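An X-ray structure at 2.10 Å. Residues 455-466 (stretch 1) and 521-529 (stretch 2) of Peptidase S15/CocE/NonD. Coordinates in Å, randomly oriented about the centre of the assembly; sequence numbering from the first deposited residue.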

ATOM      1  N   GLU A 455       4.376 -13.045 -11.892  1.00 12.45           N
ATOM      2  CA  GLU A 455       3.334 -13.711 -11.102  1.00 11.92           C
ATOM      3  C   GLU A 455       2.203 -14.293 -11.971  1.00 14.73           C
ATOM      4  O   GLU A 455       1.329 -14.975 -11.440  1.00 14.00           O
ATOM      5  N   TRP A 456       2.207 -14.014 -13.287  1.00 11.24           N
ATOM      6  CA  TRP A 456       1.114 -14.344 -14.207  1.00 11.16           C
ATOM      7  C   TRP A 456       0.741 -15.837 -14.289  1.00 15.78           C
ATOM      8  O   TRP A 456      -0.443 -16.133 -14.438  1.00 14.90           O
ATOM      9  N   LEU A 457       1.700 -16.768 -14.136  1.00 13.20           N
ATOM     10  CA  LEU A 457       1.372 -18.193 -14.245  1.00 13.67           C
ATOM     11  C   LEU A 457       0.544 -18.739 -13.055  1.00 18.06           C
ATOM     12  O   LEU A 457       0.047 -19.865 -13.142  1.00 18.62           O
ATOM     13  N   VAL A 458       0.347 -17.935 -11.984  1.00 13.49           N
ATOM     14  CA  VAL A 458      -0.502 -18.338 -10.853  1.00 13.04           C
ATOM     15  C   VAL A 458      -1.765 -17.434 -10.791  1.00 15.32           C
ATOM     16  O   VAL A 458      -2.486 -17.449  -9.793  1.00 14.35           O
ATOM     17  N   ASP A 459      -2.054 -16.699 -11.893  1.00 10.36           N
ATOM     18  CA  ASP A 459      -3.221 -15.812 -12.009  1.00  8.94           C
ATOM     19  C   ASP A 459      -4.539 -16.549 -11.776  1.00 11.18           C
ATOM     20  O   ASP A 459      -4.671 -17.720 -12.138  1.00  8.54           O
ATOM     21  N   ASP A 460      -5.529 -15.835 -11.216  1.00  8.83           N
ATOM     22  CA  ASP A 460      -6.883 -16.341 -11.042  1.00  9.02           C
ATOM     23  C   ASP A 460      -7.515 -16.454 -12.431  1.00 13.06           C
ATOM     24  O   ASP A 460      -7.462 -15.504 -13.212  1.00 12.90           O
ATOM     25  N   GLN A 461      -8.001 -17.645 -12.774  1.00  9.66           N
ATOM     26  CA  GLN A 461      -8.572 -17.901 -14.091  1.00  9.68           C
ATOM     27  C   GLN A 461     -10.111 -17.779 -14.082  1.00 13.66           C
ATOM     28  O   GLN A 461     -10.763 -18.212 -15.035  1.00 14.32           O
ATOM     29  N   ARG A 462     -10.677 -17.112 -13.059  1.00  9.59           N
ATOM     30  CA  ARG A 462     -12.121 -16.875 -12.980  1.00  9.80           C
ATOM     31  C   ARG A 462     -12.608 -15.932 -14.103  1.00 14.44           C
ATOM     32  O   ARG A 462     -13.755 -16.060 -14.539  1.00 13.23           O
ATOM     33  N   HIS A 463     -11.725 -15.008 -14.587  1.00 11.53           N
ATOM     34  CA  HIS A 463     -12.060 -14.035 -15.637  1.00 11.90           C
ATOM     35  C   HIS A 463     -12.337 -14.713 -16.995  1.00 16.50           C
ATOM     36  O   HIS A 463     -13.158 -14.215 -17.765  1.00 16.96           O
ATOM     37  N   THR A 464     -11.711 -15.873 -17.248  1.00 12.61           N
ATOM     38  CA  THR A 464     -11.940 -16.645 -18.469  1.00 12.05           C
ATOM     39  C   THR A 464     -13.027 -17.703 -18.242  1.00 14.98           C
ATOM     40  O   THR A 464     -13.673 -18.121 -19.197  1.00 14.31           O
ATOM     41  N   ALA A 465     -13.236 -18.126 -16.979  1.00 11.92           N
ATOM     42  CA  ALA A 465     -14.220 -19.156 -16.618  1.00 11.86           C
ATOM     43  C   ALA A 465     -15.657 -18.792 -17.028  1.00 15.50           C
ATOM     44  O   ALA A 465     -16.406 -19.677 -17.451  1.00 15.58           O
ATOM     45  N   SER A 466     -16.044 -17.502 -16.895  1.00 10.99           N
ATOM     46  CA  SER A 466     -17.403 -17.048 -17.216  1.00 10.97           C
ATOM     47  C   SER A 466     -17.578 -16.723 -18.705  1.00 14.57           C
ATOM     48  O   SER A 466     -18.703 -16.475 -19.139  1.00 14.04           O
ATOM     49  N   LEU A 521      -8.992 -15.492  -0.641  1.00 16.00           N
ATOM     50  CA  LEU A 521      -8.661 -16.519  -1.632  1.00 15.77           C
ATOM     51  C   LEU A 521      -9.780 -17.551  -1.865  1.00 18.38           C
ATOM     52  O   LEU A 521      -9.542 -18.570  -2.518  1.00 17.57           O
ATOM     53  N   GLY A 522     -10.988 -17.257  -1.386  1.00 14.66           N
ATOM     54  CA  GLY A 522     -12.142 -18.130  -1.577  1.00 14.46           C
ATOM     55  C   GLY A 522     -12.609 -18.150  -3.019  1.00 17.83           C
ATOM     56  O   GLY A 522     -12.862 -17.092  -3.605  1.00 17.01           O
ATOM     57  N   GLY A 523     -12.667 -19.352  -3.602  1.00 13.99           N
ATOM     58  CA  GLY A 523     -13.088 -19.560  -4.986  1.00 13.26           C
ATOM     59  C   GLY A 523     -11.991 -19.395  -6.020  1.00 16.38           C
ATOM     60  O   GLY A 523     -12.207 -19.682  -7.201  1.00 15.77           O
ATOM     61  N   TYR A 524     -10.804 -18.939  -5.578  1.00 13.27           N
ATOM     62  CA  TYR A 524      -9.615 -18.666  -6.388  1.00 12.88           C
ATOM     63  C   TYR A 524      -9.285 -19.838  -7.333  1.00 16.16           C
ATOM     64  O   TYR A 524      -9.088 -20.974  -6.892  1.00 15.72           O
ATOM     65  N   GLN A 525      -9.317 -19.551  -8.642  1.00 11.96           N
ATOM     66  CA  GLN A 525      -9.018 -20.510  -9.702  1.00 11.43           C
ATOM     67  C   GLN A 525      -7.542 -20.372 -10.084  1.00 14.72           C
ATOM     68  O   GLN A 525      -7.202 -19.799 -11.125  1.00 13.81           O
ATOM     69  N   GLN A 526      -6.669 -20.855  -9.193  1.00 10.72           N
ATOM     70  CA  GLN A 526      -5.221 -20.767  -9.330  1.00  9.93           C
ATOM     71  C   GLN A 526      -4.710 -21.617 -10.482  1.00 13.74           C
ATOM     72  O   GLN A 526      -4.766 -22.848 -10.407  1.00 13.16           O
ATOM     73  N   MET A 527      -4.149 -20.967 -11.523  1.00 10.82           N
ATOM     74  CA  MET A 527      -3.537 -21.693 -12.631  1.00 10.53           C
ATOM     75  C   MET A 527      -2.312 -22.441 -12.099  1.00 14.28           C
ATOM     76  O   MET A 527      -1.589 -21.905 -11.251  1.00 13.70           O
ATOM     77  N   LEU A 528      -2.131 -23.698 -12.527  1.00 10.58           N
ATOM     78  CA  LEU A 528      -1.065 -24.555 -12.007  1.00 10.55           C
ATOM     79  C   LEU A 528      -0.122 -25.044 -13.117  1.00 14.87           C
ATOM     80  O   LEU A 528       1.094 -25.072 -12.920  1.00 13.97           O
ATOM     81  N   SER A 529      -0.684 -25.450 -14.260  1.00 11.79           N
ATOM     82  CA  SER A 529       0.075 -25.919 -15.419  1.00 11.76           C
ATOM     83  C   SER A 529      -0.734 -25.655 -16.666  1.00 16.70           C
ATOM     84  O   SER A 529      -1.859 -26.135 -16.774  1.00 16.41           O
TER

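The two stretches meet through a short backbone bridge, Asp460 with Gln526, flanked by an apolar pocket around Met527 and a polar network built on Asp460 and Arg462. Along the bridge, Gln461 N donates to Gln525 O (2.8 Å), while Met527 N reaches Asp459 O in a weak bond of 3.3 Å. Gln525 and Met527 point toward stretch 1, whereas Gln526 between them points away, as expected for a strand. Met527 (chi1 t, chi2 t, chi3 p) buries the largest area: its CE lies 3.7 Å from Trp456 CZ3 and 3.8 Å from Leu457 CD2, and its SD is 3.7 Å from Gln461 CD. Gln525 (m, t) packs its CD 3.6 Å from Arg462 CG, near Ala465. Asp460, chi1 t, accepts from Gln525 N through OD1 (2.9 Å) and forms a salt bridge through OD2 with Arg462 NE (2.8 Å). Thus held, the Arg462 guanidinium extends to the type II turn of Leu521 to Tyr524, where NH1 donates to Gly522 O (3.0 Å). Water 1 joins the same groups, accepting from Arg462 NH2 and donating to Gly522 O, both at 2.7 Å. Gly523 suits this site: its phi is positive, and a CB would clash with Arg462 NH1. Tyr524, chi1 t, starts away from stretch 1, yet its OH returns to donate a very short 2.5 Å bond to Val458 O.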

ATOM      1  CB  GLU A 455       2.709 -12.719 -10.084  1.00 13.41           C
ATOM      2  CG  GLU A 455       3.687 -11.805  -9.359  1.00 23.03           C
ATOM      3  CD  GLU A 455       3.064 -10.783  -8.419  1.00 41.04           C
ATOM      4  OE1 GLU A 455       3.800 -10.244  -7.562  1.00 42.56           O
ATOM      5  OE2 GLU A 455       1.844 -10.516  -8.536  1.00 25.71           O
ATOM      6  CB  TRP A 456       1.366 -13.736 -15.603  1.00 10.31           C
ATOM      7  CG  TRP A 456       1.750 -14.666 -16.722  1.00 11.43           C
ATOM      8  CD1 TRP A 456       2.988 -14.793 -17.281  1.00 14.26           C
ATOM      9  CD2 TRP A 456       0.847 -15.374 -17.586  1.00 11.50           C
ATOM     10  NE1 TRP A 456       2.926 -15.601 -18.394  1.00 13.82           N
ATOM     11  CE2 TRP A 456       1.626 -15.987 -18.593  1.00 15.19           C
ATOM     12  CE3 TRP A 456      -0.542 -15.593 -17.578  1.00 12.86           C
ATOM     13  CZ2 TRP A 456       1.066 -16.820 -19.569  1.00 14.72           C
ATOM     14  CZ3 TRP A 456      -1.095 -16.417 -18.546  1.00 14.44           C
ATOM     15  CH2 TRP A 456      -0.298 -17.013 -19.532  1.00 15.13           C
ATOM     16  CB  LEU A 457       2.622 -19.056 -14.482  1.00 13.94           C
ATOM     17  CG  LEU A 457       3.204 -18.996 -15.910  1.00 18.79           C
ATOM     18  CD1 LEU A 457       4.353 -19.952 -16.055  1.00 19.11           C
ATOM     19  CD2 LEU A 457       2.140 -19.306 -16.972  1.00 20.21           C
ATOM     20  CB  VAL A 458       0.242 -18.424  -9.481  1.00 16.79           C
ATOM     21  CG1 VAL A 458       1.343 -19.476  -9.520  1.00 16.65           C
ATOM     22  CG2 VAL A 458       0.792 -17.070  -9.036  1.00 16.46           C
ATOM     23  CB  ASP A 459      -3.274 -15.176 -13.411  1.00 10.27           C
ATOM     24  CG  ASP A 459      -2.637 -13.808 -13.560  1.00 18.74           C
ATOM     25  OD1 ASP A 459      -2.003 -13.334 -12.589  1.00 18.91           O
ATOM     26  OD2 ASP A 459      -2.769 -13.212 -14.646  1.00 23.47           O
ATOM     27  CB  ASP A 460      -7.690 -15.409 -10.108  1.00 10.87           C
ATOM     28  CG  ASP A 460      -9.148 -15.780  -9.905  1.00 19.69           C
ATOM     29  OD1 ASP A 460      -9.472 -16.991  -9.964  1.00 20.57           O
ATOM     30  OD2 ASP A 460      -9.955 -14.871  -9.631  1.00 24.57           O
ATOM     31  CB  GLN A 461      -8.112 -19.277 -14.625  1.00 10.87           C
ATOM     32  CG  GLN A 461      -6.590 -19.367 -14.897  1.00 10.56           C
ATOM     33  CD  GLN A 461      -6.085 -18.295 -15.840  1.00 23.02           C
ATOM     34  OE1 GLN A 461      -6.395 -18.286 -17.034  1.00 17.09           O
ATOM     35  NE2 GLN A 461      -5.290 -17.361 -15.320  1.00 15.35           N
ATOM     36  CB  ARG A 462     -12.516 -16.310 -11.605  1.00  8.63           C
ATOM     37  CG  ARG A 462     -12.854 -17.390 -10.575  1.00 12.16           C
ATOM     38  CD  ARG A 462     -13.289 -16.815  -9.237  1.00 12.98           C
ATOM     39  NE  ARG A 462     -12.192 -16.129  -8.552  1.00 14.48           N
ATOM     40  CZ  ARG A 462     -12.137 -15.919  -7.239  1.00 23.91           C
ATOM     41  NH1 ARG A 462     -13.113 -16.347  -6.450  1.00  9.42           N
ATOM     42  NH2 ARG A 462     -11.096 -15.292  -6.706  1.00  9.92           N
ATOM     43  CB  HIS A 463     -10.981 -12.936 -15.763  1.00 12.57           C
ATOM     44  CG  HIS A 463      -9.701 -13.353 -16.429  1.00 15.65           C
ATOM     45  ND1 HIS A 463      -9.439 -13.030 -17.754  1.00 17.27           N
ATOM     46  CD2 HIS A 463      -8.615 -13.973 -15.909  1.00 16.91           C
ATOM     47  CE1 HIS A 463      -8.221 -13.489 -18.001  1.00 16.36           C
ATOM     48  NE2 HIS A 463      -7.688 -14.072 -16.927  1.00 16.50           N
ATOM     49  CB  THR A 464     -10.636 -17.292 -18.965  1.00 18.29           C
ATOM     50  OG1 THR A 464     -10.022 -18.008 -17.898  1.00 17.44           O
ATOM     51  CG2 THR A 464      -9.667 -16.283 -19.532  1.00 16.08           C
ATOM     52  CB  ALA A 465     -14.169 -19.428 -15.124  1.00 12.60           C
ATOM     53  CB  SER A 466     -17.771 -15.828 -16.379  1.00 13.90           C
ATOM     54  OG  SER A 466     -16.935 -14.724 -16.690  1.00 19.32           O
ATOM     55  CB  LEU A 521      -7.352 -17.228  -1.250  1.00 15.87           C
ATOM     56  CG  LEU A 521      -6.083 -16.393  -1.412  1.00 20.19           C
ATOM     57  CD1 LEU A 521      -4.848 -17.247  -1.238  1.00 20.50           C
ATOM     58  CD2 LEU A 521      -6.054 -15.686  -2.759  1.00 20.86           C
ATOM     59  CB  TYR A 524      -8.440 -18.322  -5.440  1.00 14.20           C
ATOM     60  CG  TYR A 524      -7.038 -18.243  -6.013  1.00 15.85           C
ATOM     61  CD1 TYR A 524      -6.791 -17.589  -7.220  1.00 17.45           C
ATOM     62  CD2 TYR A 524      -5.939 -18.655  -5.264  1.00 16.75           C
ATOM     63  CE1 TYR A 524      -5.492 -17.449  -7.715  1.00 18.00           C
ATOM     64  CE2 TYR A 524      -4.637 -18.500  -5.738  1.00 17.28           C
ATOM     65  CZ  TYR A 524      -4.417 -17.904  -6.967  1.00 24.19           C
ATOM     66  OH  TYR A 524      -3.129 -17.773  -7.430  1.00 21.48           O
ATOM     67  CB  GLN A 525      -9.943 -20.297 -10.913  1.00 12.39           C
ATOM     68  CG  GLN A 525     -11.369 -20.798 -10.680  1.00 18.68           C
ATOM     69  CD  GLN A 525     -12.251 -20.659 -11.900  1.00 24.18           C
ATOM     70  OE1 GLN A 525     -11.782 -20.517 -13.029  1.00 16.52           O
ATOM     71  NE2 GLN A 525     -13.558 -20.755 -11.702  1.00 13.67           N
ATOM     72  CB  GLN A 526      -4.547 -21.210  -8.021  1.00 11.07           C
ATOM     73  CG  GLN A 526      -3.021 -21.074  -8.026  1.00 16.65           C
ATOM     74  CD  GLN A 526      -2.350 -22.245  -7.357  1.00 26.82           C
ATOM     75  OE1 GLN A 526      -2.696 -22.643  -6.232  1.00 20.60           O
ATOM     76  NE2 GLN A 526      -1.368 -22.818  -8.033  1.00 13.56           N
ATOM     77  CB  MET A 527      -3.170 -20.752 -13.783  1.00 12.30           C
ATOM     78  CG  MET A 527      -2.973 -21.488 -15.101  1.00 15.72           C
ATOM     79  SD  MET A 527      -3.181 -20.426 -16.544  1.00 19.26           S
ATOM     80  CE  MET A 527      -1.632 -19.490 -16.479  1.00 15.28           C
ATOM     81  CB  LEU A 528      -1.702 -25.748 -11.264  1.00 10.76           C
ATOM     82  CG  LEU A 528      -0.759 -26.692 -10.532  1.00 15.57           C
ATOM     83  CD1 LEU A 528      -0.277 -26.087  -9.218  1.00 15.34           C
ATOM     84  CD2 LEU A 528      -1.426 -28.015 -10.283  1.00 18.03           C
ATOM     85  CB  SER A 529       0.406 -27.403 -15.288  1.00 15.28           C
ATOM     86  OG  SER A 529       1.061 -27.895 -16.444  1.00 22.65           O
TER
HETATM   87  O   HOH W   1     -11.242 -14.988  -3.994  1.00 13.18           O